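Side-chain contacts in uncharacterized protein (Bacteroides ovatus, PDB 3P02), which is of unknown function but probably pairs an immunoglobulin-like (E-set) domain with a second, antiparallel beta-rich domain in a single chain from a gut bacterium: residues L69-F74 / E79-E84; D63-I68 / T146-P151; M230-E235 / F241-T246. All coordinates share one frame; numbering follows the deposited sequence.

Contact 1 of 3, residues L69-F74 / E79-E84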
loop_
_atom_site.group_PDB
_atom_site.type_symbol
_atom_site.label_atom_id
_atom_site.label_comp_id
_atom_site.label_asym_id
_atom_site.label_seq_id
_atom_site.Cartn_x
_atom_site.Cartn_y
_atom_site.Cartn_z
ATOM N N LEU A 69 4.572 -12.551 -13.773
ATOM C CA LEU A 69 3.365 -12.032 -13.136
ATOM C C LEU A 69 2.989 -10.667 -13.743
ATOM O O LEU A 69 1.831 -10.443 -14.102
ATOM C CB LEU A 69 3.586 -11.900 -11.611
ATOM C CG LEU A 69 2.450 -11.261 -10.803
ATOM C CD1 LEU A 69 1.279 -12.227 -10.635
ATOM C CD2 LEU A 69 2.958 -10.782 -9.443
ATOM N N ASN A 70 3.970 -9.766 -13.885
ATOM C CA ASN A 70 3.706 -8.428 -14.440
ATOM C C ASN A 70 3.111 -8.499 -15.836
ATOM O O ASN A 70 2.109 -7.831 -16.098
ATOM C CB ASN A 70 4.994 -7.612 -14.478
ATOM C CG ASN A 70 5.321 -7.019 -13.139
ATOM O OD1 ASN A 70 4.431 -6.716 -12.350
ATOM N ND2 ASN A 70 6.605 -6.826 -12.864
ATOM N N PHE A 71 3.695 -9.298 -16.720
ATOM C CA PHE A 71 3.162 -9.347 -18.080
ATOM C C PHE A 71 1.785 -10.008 -18.101
ATOM O O PHE A 71 0.879 -9.535 -18.807
ATOM C CB PHE A 71 4.130 -10.044 -19.047
ATOM C CG PHE A 71 3.639 -9.852 -20.462
ATOM C CD1 PHE A 71 3.770 -8.622 -21.097
ATOM C CD2 PHE A 71 2.978 -10.879 -21.131
ATOM C CE1 PHE A 71 3.244 -8.414 -22.370
ATOM C CE2 PHE A 71 2.459 -10.677 -22.408
ATOM C CZ PHE A 71 2.585 -9.438 -23.015
ATOM N N GLU A 72 1.642 -11.126 -17.379
ATOM C CA GLU A 72 0.385 -11.861 -17.370
ATOM C C GLU A 72 -0.757 -11.018 -16.773
ATOM O O GLU A 72 -1.886 -11.135 -17.236
ATOM C CB GLU A 72 0.539 -13.212 -16.647
ATOM C CG GLU A 72 1.479 -14.132 -17.423
ATOM C CD GLU A 72 1.630 -15.540 -16.871
ATOM O OE1 GLU A 72 1.101 -15.807 -15.768
ATOM O OE2 GLU A 72 2.363 -16.340 -17.494
ATOM N N LYS A 73 -0.476 -10.187 -15.761
ATOM C CA LYS A 73 -1.525 -9.369 -15.144
ATOM C C LYS A 73 -1.731 -8.043 -15.845
ATOM O O LYS A 73 -2.865 -7.562 -15.904
ATOM C CB LYS A 73 -1.225 -9.100 -13.654
ATOM C CG LYS A 73 -1.351 -10.329 -12.753
ATOM C CD LYS A 73 -2.808 -10.695 -12.440
ATOM C CE LYS A 73 -2.919 -12.056 -11.787
ATOM N NZ LYS A 73 -4.331 -12.513 -11.697
ATOM N N PHE A 74 -0.656 -7.424 -16.352
ATOM C CA PHE A 74 -0.793 -6.067 -16.905
ATOM C C PHE A 74 -0.463 -5.878 -18.365
ATOM O O PHE A 74 -0.621 -4.756 -18.863
ATOM C CB PHE A 74 0.134 -5.126 -16.090
ATOM C CG PHE A 74 -0.060 -5.211 -14.593
ATOM C CD1 PHE A 74 -1.269 -4.839 -14.011
ATOM C CD2 PHE A 74 0.977 -5.640 -13.759
ATOM C CE1 PHE A 74 -1.451 -4.905 -12.629
ATOM C CE2 PHE A 74 0.791 -5.727 -12.376
ATOM C CZ PHE A 74 -0.419 -5.344 -11.813
ATOM N N GLU A 79 4.217 0.813 -16.484
ATOM C CA GLU A 79 3.921 1.740 -15.403
ATOM C C GLU A 79 3.123 1.076 -14.266
ATOM O O GLU A 79 3.109 1.604 -13.142
ATOM C CB GLU A 79 3.158 2.980 -15.928
ATOM C CG GLU A 79 1.728 2.693 -16.389
ATOM C CD GLU A 79 1.527 2.200 -17.810
ATOM O OE1 GLU A 79 2.492 1.691 -18.433
ATOM O OE2 GLU A 79 0.377 2.301 -18.302
ATOM N N LEU A 80 2.442 -0.066 -14.563
ATOM C CA LEU A 80 1.635 -0.790 -13.574
ATOM C C LEU A 80 2.413 -1.908 -12.864
ATOM O O LEU A 80 1.886 -2.554 -11.960
ATOM C CB LEU A 80 0.452 -1.456 -14.301
ATOM C CG LEU A 80 -0.510 -0.562 -15.123
ATOM C CD1 LEU A 80 -1.726 -1.399 -15.550
ATOM C CD2 LEU A 80 -0.990 0.636 -14.300
ATOM N N TYR A 81 3.628 -2.176 -13.329
ATOM C CA TYR A 81 4.384 -3.339 -12.842
ATOM C C TYR A 81 4.839 -3.224 -11.409
ATOM O O TYR A 81 5.228 -2.142 -10.930
ATOM C CB TYR A 81 5.624 -3.560 -13.704
ATOM C CG TYR A 81 5.414 -4.084 -15.112
ATOM C CD1 TYR A 81 4.133 -4.222 -15.650
ATOM C CD2 TYR A 81 6.495 -4.462 -15.899
ATOM C CE1 TYR A 81 3.942 -4.728 -16.943
ATOM C CE2 TYR A 81 6.320 -4.918 -17.203
ATOM C CZ TYR A 81 5.041 -5.077 -17.711
ATOM O OH TYR A 81 4.897 -5.575 -18.989
ATOM N N PHE A 82 4.875 -4.391 -10.757
ATOM C CA PHE A 82 5.491 -4.510 -9.442
ATOM C C PHE A 82 6.988 -4.459 -9.665
ATOM O O PHE A 82 7.500 -5.060 -10.628
ATOM C CB PHE A 82 5.133 -5.858 -8.775
ATOM C CG PHE A 82 3.681 -6.014 -8.424
ATOM C CD1 PHE A 82 3.166 -5.446 -7.268
ATOM C CD2 PHE A 82 2.838 -6.781 -9.220
ATOM C CE1 PHE A 82 1.812 -5.592 -6.946
ATOM C CE2 PHE A 82 1.490 -6.932 -8.890
ATOM C CZ PHE A 82 0.985 -6.330 -7.766
ATOM N N ARG A 83 7.688 -3.766 -8.774
ATOM C CA ARG A 83 9.144 -3.704 -8.772
ATOM C C ARG A 83 9.642 -4.573 -7.657
ATOM O O ARG A 83 9.001 -4.638 -6.606
ATOM C CB ARG A 83 9.614 -2.251 -8.545
ATOM C CG ARG A 83 9.187 -1.311 -9.680
ATOM C CD ARG A 83 9.629 0.118 -9.441
ATOM N NE ARG A 83 11.088 0.235 -9.318
ATOM C CZ ARG A 83 11.729 1.373 -9.056
ATOM N NH1 ARG A 83 11.054 2.505 -8.903
ATOM N NH2 ARG A 83 13.049 1.385 -8.942
ATOM N N GLU A 84 10.774 -5.255 -7.867
ATOM C CA GLU A 84 11.326 -6.079 -6.806
ATOM C C GLU A 84 11.701 -5.223 -5.607
ATOM O O GLU A 84 12.437 -4.245 -5.748
ATOM C CB GLU A 84 12.539 -6.875 -7.310
ATOM C CG GLU A 84 13.136 -7.774 -6.238
ATOM C CD GLU A 84 14.412 -8.461 -6.699
ATOM O OE1 GLU A 84 14.422 -8.995 -7.827
ATOM O OE2 GLU A 84 15.408 -8.447 -5.944
#
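Asn70, on the helix 65-74, turns its amide onto the backbone of Phe82, where the helix is followed by a returning loop that doubles back along it and leads into strand 83-84. This helix covers a sheet in the DUF4973 region, a family of the E-set clan. Two hydrogen bonds fix the amide. Phe82 N gives its hydrogen to Asn70 OD1, 2.9 Å away and tilted 31° from the carbonyl plane, while Asn70 ND2 gives to Phe82 O at 3.0 Å, in the carbonyl plane and on a lone pair. Asparagine suits the place because one short side chain offers both an acceptor and a donor to the N-H and C=O of a single residue, in a buried setting where both need partners. With CG anti to its carbonyl carbon (chi1 -80°), the amide leaves the helix toward the returning chain.

The same side chain stacks on Tyr81. The amide and ring planes lie only 6° apart, and Asn70 CB sits over the ring centre in a CH-pi contact, 3.6 Å from the centroid of the Tyr81 ring. The phenol is held at its other end by a hydrogen bond between Tyr81 OH and Gly75 O, just past the helix.

Apolar packing is centred on Phe74. One face of its ring carries Lys73 CB; the opposite face meets Leu80, whose CB makes a CH-pi contact and whose O lies nearer the rim. Leucine and phenylalanine suit this buried side, and Lys121 adds a cation-pi contact with Phe82. Phe82 comes to the edge of the Phe74 ring, the two rings being oblique with centroids 5.8 Å apart, and Phe74 CE2 lies 3.8 Å from Phe82 CE2.

Contact 2 of 3, residues D63-I68 / T146-P151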
loop_
_atom_site.group_PDB
_atom_site.type_symbol
_atom_site.label_atom_id
_atom_site.label_comp_id
_atom_site.label_asym_id
_atom_site.label_seq_id
_atom_site.Cartn_x
_atom_site.Cartn_y
_atom_site.Cartn_z
ATOM N N ASP A 63 14.032 -14.953 -8.861
ATOM C CA ASP A 63 14.455 -13.954 -9.841
ATOM C C ASP A 63 13.570 -13.836 -11.111
ATOM O O ASP A 63 13.634 -12.803 -11.775
ATOM C CB ASP A 63 15.916 -14.226 -10.225
ATOM C CG ASP A 63 16.874 -14.112 -9.040
ATOM O OD1 ASP A 63 16.697 -13.187 -8.219
ATOM O OD2 ASP A 63 17.802 -14.950 -8.939
ATOM N N ASP A 64 12.742 -14.865 -11.453
ATOM C CA ASP A 64 11.925 -14.763 -12.690
ATOM C C ASP A 64 10.417 -14.506 -12.480
ATOM O O ASP A 64 9.677 -14.311 -13.453
ATOM C CB ASP A 64 12.053 -16.079 -13.487
ATOM C CG ASP A 64 11.553 -17.306 -12.731
ATOM O OD1 ASP A 64 11.269 -17.180 -11.516
ATOM O OD2 ASP A 64 11.602 -18.416 -13.303
ATOM N N THR A 65 9.944 -14.553 -11.222
ATOM C CA THR A 65 8.509 -14.453 -10.942
ATOM C C THR A 65 7.865 -13.167 -11.377
ATOM O O THR A 65 6.804 -13.210 -12.015
ATOM C CB THR A 65 8.264 -14.579 -9.429
ATOM O OG1 THR A 65 8.908 -15.753 -8.963
ATOM C CG2 THR A 65 6.778 -14.600 -9.079
ATOM N N LEU A 66 8.464 -12.034 -11.018
ATOM C CA LEU A 66 7.825 -10.754 -11.292
ATOM C C LEU A 66 7.681 -10.461 -12.739
ATOM O O LEU A 66 6.653 -9.874 -13.112
ATOM C CB LEU A 66 8.541 -9.590 -10.615
ATOM C CG LEU A 66 8.452 -9.580 -9.096
ATOM C CD1 LEU A 66 9.144 -8.340 -8.554
ATOM C CD2 LEU A 66 6.977 -9.704 -8.614
ATOM N N ASP A 67 8.694 -10.800 -13.565
ATOM C CA ASP A 67 8.561 -10.488 -14.987
ATOM C C ASP A 67 7.360 -11.217 -15.580
ATOM O O ASP A 67 6.654 -10.645 -16.402
ATOM C CB ASP A 67 9.841 -10.816 -15.786
ATOM C CG ASP A 67 11.034 -9.927 -15.448
ATOM O OD1 ASP A 67 10.819 -8.761 -15.048
ATOM O OD2 ASP A 67 12.184 -10.394 -15.601
ATOM N N ILE A 68 7.117 -12.456 -15.160
ATOM C CA ILE A 68 5.985 -13.244 -15.670
ATOM C C ILE A 68 4.664 -12.705 -15.104
ATOM O O ILE A 68 3.750 -12.417 -15.886
ATOM C CB ILE A 68 6.207 -14.731 -15.334
ATOM C CG1 ILE A 68 7.394 -15.237 -16.154
ATOM C CG2 ILE A 68 4.938 -15.556 -15.614
ATOM C CD1 ILE A 68 7.927 -16.650 -15.657
ATOM N N THR A 146 5.773 -20.757 -4.768
ATOM C CA THR A 146 6.177 -19.348 -4.756
ATOM C C THR A 146 5.060 -18.432 -4.245
ATOM O O THR A 146 3.917 -18.518 -4.692
ATOM C CB THR A 146 6.627 -18.972 -6.189
ATOM O OG1 THR A 146 7.750 -19.803 -6.487
ATOM C CG2 THR A 146 7.060 -17.512 -6.325
ATOM N N ALA A 147 5.422 -17.537 -3.318
ATOM C CA ALA A 147 4.543 -16.504 -2.764
ATOM C C ALA A 147 5.082 -15.128 -3.170
ATOM O O ALA A 147 6.310 -14.941 -3.254
ATOM C CB ALA A 147 4.515 -16.618 -1.237
ATOM N N VAL A 148 4.189 -14.183 -3.476
ATOM C CA VAL A 148 4.632 -12.834 -3.824
ATOM C C VAL A 148 4.028 -11.894 -2.797
ATOM O O VAL A 148 2.799 -11.791 -2.724
ATOM C CB VAL A 148 4.274 -12.413 -5.257
ATOM C CG1 VAL A 148 4.805 -10.996 -5.523
ATOM C CG2 VAL A 148 4.842 -13.400 -6.265
ATOM N N LEU A 149 4.872 -11.210 -2.012
ATOM C CA LEU A 149 4.383 -10.350 -0.942
ATOM C C LEU A 149 4.500 -8.895 -1.320
ATOM O O LEU A 149 5.573 -8.465 -1.753
ATOM C CB LEU A 149 5.162 -10.600 0.356
ATOM C CG LEU A 149 5.282 -12.064 0.802
ATOM C CD1 LEU A 149 6.121 -12.128 2.073
ATOM C CD2 LEU A 149 3.874 -12.669 1.074
ATOM N N ARG A 150 3.400 -8.142 -1.139
ATOM C CA ARG A 150 3.348 -6.712 -1.442
ATOM C C ARG A 150 3.225 -5.916 -0.148
ATOM O O ARG A 150 2.156 -5.979 0.467
ATOM C CB ARG A 150 2.145 -6.409 -2.351
ATOM C CG ARG A 150 2.411 -5.255 -3.296
ATOM C CD ARG A 150 1.236 -4.338 -3.463
ATOM N NE ARG A 150 1.664 -2.943 -3.389
ATOM C CZ ARG A 150 0.924 -1.911 -3.764
ATOM N NH1 ARG A 150 -0.291 -2.102 -4.264
ATOM N NH2 ARG A 150 1.391 -0.680 -3.645
ATOM N N PRO A 151 4.257 -5.143 0.299
ATOM C CA PRO A 151 4.052 -4.345 1.518
ATOM C C PRO A 151 3.103 -3.169 1.256
ATOM O O PRO A 151 3.221 -2.463 0.235
ATOM C CB PRO A 151 5.451 -3.842 1.890
ATOM C CG PRO A 151 6.251 -3.906 0.605
ATOM C CD PRO A 151 5.614 -4.952 -0.277
#
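Thr65 and Val148 meet methyl to methyl, Thr65 CG2 lying 3.6 Å from Val148 CG2, where the first turn of helix 65-74 rests on a mixed sheet in which strands 122-130 and 146-154 are antiparallel neighbours. The apolar contacts converge on Val148. Leu66, the next helix residue, brings CD2 to 4.0 Å from Val148 CG1, so the two branches of one valine serve two successive helix positions. A beta-branched residue suits this place: its methyls spread to both sides close to the strand backbone. Ala123 of strand 122-130 touches both Leu66 and Val148, continuing the same apolar surface.

The threonine pair is the more mixed part. Thr146 CG2 approaches Thr65 OG1 at 3.7 Å, the two side chains reaching tip to tip. With CG2 anti to the backbone N of Thr146, the methyl, not the hydroxyl, is offered to the helix. Threonine fits this partly exposed end because its methyl packs while the beta-branch keeps the side chain short and close to the strand.

No hydrogen bond crosses between the two segments, and the buried area is modest. The chemistry implies a fit of shapes without directional bonds, with strand 122-130 sharing in seating the helix.

Contact 3 of 3, residues M230-E235 / F241-T246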
loop_
_atom_site.group_PDB
_atom_site.type_symbol
_atom_site.label_atom_id
_atom_site.label_comp_id
_atom_site.label_asym_id
_atom_site.label_seq_id
_atom_site.Cartn_x
_atom_site.Cartn_y
_atom_site.Cartn_z
HETATM N N MSE A 230 -2.024 21.993 9.271
HETATM C CA MSE A 230 -1.359 21.149 8.284
HETATM C C MSE A 230 -0.393 21.971 7.477
HETATM O O MSE A 230 -0.454 23.213 7.466
HETATM C CB MSE A 230 -2.390 20.526 7.340
HETATM C CG MSE A 230 -3.389 19.649 8.079
HETATM SE SE MSE A 230 -4.516 18.719 6.855
HETATM C CE MSE A 230 -3.106 17.531 6.173
ATOM N N LYS A 231 0.502 21.266 6.786
ATOM C CA LYS A 231 1.348 21.844 5.744
ATOM C C LYS A 231 0.939 21.166 4.438
ATOM O O LYS A 231 0.580 19.988 4.449
ATOM C CB LYS A 231 2.840 21.646 6.029
ATOM C CG LYS A 231 3.299 22.449 7.251
ATOM C CD LYS A 231 4.747 22.175 7.619
ATOM C CE LYS A 231 5.153 22.900 8.881
ATOM N NZ LYS A 231 6.555 22.589 9.265
ATOM N N ILE A 232 1.015 21.892 3.337
ATOM C CA ILE A 232 0.753 21.360 2.004
ATOM C C ILE A 232 1.846 21.880 1.068
ATOM O O ILE A 232 2.184 23.076 1.117
ATOM C CB ILE A 232 -0.689 21.692 1.483
ATOM C CG1 ILE A 232 -1.000 20.854 0.214
ATOM C CG2 ILE A 232 -0.884 23.233 1.247
ATOM C CD1 ILE A 232 -2.503 20.989 -0.295
ATOM N N TRP A 233 2.407 21.007 0.220
ATOM C CA TRP A 233 3.429 21.475 -0.703
ATOM C C TRP A 233 3.637 20.493 -1.850
ATOM O O TRP A 233 3.148 19.367 -1.809
ATOM C CB TRP A 233 4.773 21.719 0.050
ATOM C CG TRP A 233 5.478 20.471 0.505
ATOM C CD1 TRP A 233 6.541 19.867 -0.106
ATOM C CD2 TRP A 233 5.224 19.714 1.705
ATOM N NE1 TRP A 233 6.940 18.763 0.614
ATOM C CE2 TRP A 233 6.162 18.654 1.740
ATOM C CE3 TRP A 233 4.342 19.870 2.790
ATOM C CZ2 TRP A 233 6.240 17.755 2.813
ATOM C CZ3 TRP A 233 4.361 18.930 3.812
ATOM C CH2 TRP A 233 5.297 17.881 3.816
ATOM N N ALA A 234 4.401 20.917 -2.863
ATOM C CA ALA A 234 4.799 20.051 -3.956
ATOM C C ALA A 234 6.298 20.084 -4.065
ATOM O O ALA A 234 6.918 21.055 -3.620
ATOM C CB ALA A 234 4.169 20.500 -5.277
ATOM N N GLU A 235 6.891 19.017 -4.597
ATOM C CA GLU A 235 8.338 19.010 -4.869
ATOM C C GLU A 235 8.628 19.343 -6.339
ATOM O O GLU A 235 9.709 19.843 -6.639
ATOM C CB GLU A 235 8.970 17.651 -4.555
ATOM C CG GLU A 235 9.152 17.414 -3.078
ATOM C CD GLU A 235 9.730 16.060 -2.725
ATOM O OE1 GLU A 235 9.877 15.201 -3.625
ATOM O OE2 GLU A 235 10.013 15.856 -1.527
ATOM N N PHE A 241 2.843 24.650 -8.530
ATOM C CA PHE A 241 1.954 24.535 -7.376
ATOM C C PHE A 241 1.864 25.846 -6.628
ATOM O O PHE A 241 2.885 26.423 -6.256
ATOM C CB PHE A 241 2.471 23.435 -6.439
ATOM C CG PHE A 241 1.606 23.185 -5.225
ATOM C CD1 PHE A 241 0.596 22.227 -5.256
ATOM C CD2 PHE A 241 1.847 23.858 -4.034
ATOM C CE1 PHE A 241 -0.173 21.962 -4.108
ATOM C CE2 PHE A 241 1.054 23.620 -2.895
ATOM C CZ PHE A 241 0.052 22.675 -2.944
ATOM N N ASN A 242 0.640 26.317 -6.375
ATOM C CA ASN A 242 0.458 27.563 -5.635
ATOM C C ASN A 242 -0.764 27.411 -4.720
ATOM O O ASN A 242 -1.900 27.408 -5.189
ATOM C CB ASN A 242 0.313 28.746 -6.605
ATOM C CG ASN A 242 0.235 30.073 -5.905
ATOM O OD1 ASN A 242 0.708 30.228 -4.789
ATOM N ND2 ASN A 242 -0.439 31.035 -6.511
ATOM N N SER A 243 -0.522 27.319 -3.412
ATOM C CA SER A 243 -1.570 27.129 -2.420
ATOM C C SER A 243 -2.053 28.457 -1.853
ATOM O O SER A 243 -1.231 29.349 -1.566
ATOM C CB SER A 243 -1.079 26.214 -1.296
ATOM O OG SER A 243 -2.055 26.162 -0.269
ATOM N N TYR A 244 -3.377 28.596 -1.691
ATOM C CA TYR A 244 -3.995 29.819 -1.188
ATOM C C TYR A 244 -4.409 29.711 0.274
ATOM O O TYR A 244 -4.892 30.696 0.842
ATOM C CB TYR A 244 -5.197 30.226 -2.052
ATOM C CG TYR A 244 -4.773 30.527 -3.463
ATOM C CD1 TYR A 244 -4.069 31.685 -3.765
ATOM C CD2 TYR A 244 -5.051 29.639 -4.499
ATOM C CE1 TYR A 244 -3.649 31.959 -5.065
ATOM C CE2 TYR A 244 -4.646 29.903 -5.807
ATOM C CZ TYR A 244 -3.953 31.075 -6.089
ATOM O OH TYR A 244 -3.544 31.372 -7.370
ATOM N N SER A 245 -4.294 28.507 0.867
ATOM C CA SER A 245 -4.603 28.354 2.276
ATOM C C SER A 245 -3.976 27.124 2.835
ATOM O O SER A 245 -3.922 26.088 2.159
ATOM C CB SER A 245 -6.106 28.304 2.542
ATOM O OG SER A 245 -6.724 27.314 1.750
ATOM N N THR A 246 -3.508 27.226 4.080
ATOM C CA THR A 246 -2.959 26.022 4.705
ATOM C C THR A 246 -4.141 25.179 5.158
ATOM O O THR A 246 -5.065 25.670 5.838
ATOM C CB THR A 246 -1.987 26.331 5.850
ATOM O OG1 THR A 246 -2.670 27.140 6.786
ATOM C CG2 THR A 246 -0.711 27.007 5.373
HETATM O O HOH W 1 -3.400 25.064 8.876
#
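Phe241 lays one face of its ring over the backbone of Trp233 and Ala234, with Trp233 C and Ala234 N both offset toward the rim. Ile232 approaches obliquely, its CG1 lying 3.8 Å from Phe241 CZ; the Phe274 ring, on strand 262-278, also meets Phe241. The Trp233 ring has Lys231 C in plane at its edge and stacks with Phe213 of strand 211-220. The contact belongs to a beta hairpin, strands 228-234 and 242-255, whose neighbouring segments run antiparallel. Here, near the turn, no direct hydrogen bond crosses, and side chains fill the width between the two backbones.

CG of Phe241 stands anti to the backbone N (chi1 -178°), which carries the ring across to the opposite strand. Ala234 suits its place by being small: its CB lies 3.6 Å from Phe241 CB, and the ring begins directly beside it. Replacing Phe241 with an alanine would probably strip the Trp233 and Ala234 backbone of the ring laid over it, take one aromatic neighbour from Ile232 and open a gap beside Ala234.

Farther along, the branched Ile232 also serves Ser243. The small serine leaves room for the isoleucine methyl, and its hydroxyl accepts a weak bond from Ser245 N within the same segment; Ile232 CG2 packs 3.5 Å from Ser243 OG.

In the fold
Contacts 1 and 2 share helix 65-74 and reach the same mixed sheet, their centres about 9 Å apart; contact 1 is nested inside the chain loop closed by contact 2. They also touch directly, for Leu66 packs against the chain at Arg83 and Glu84. Both are partly buried, yet they differ: in 69-74 / 79-84 amide bonds accompany aromatic packing, whereas 63-68 / 146-151 relies on aliphatic fit. Contact 3 lies apart, its centre about 38 Å from that of contact 2 and across the chain's centre, in the large antiparallel sheet. It is a surface contact within one hairpin, joined chiefly by a ring lying over backbone.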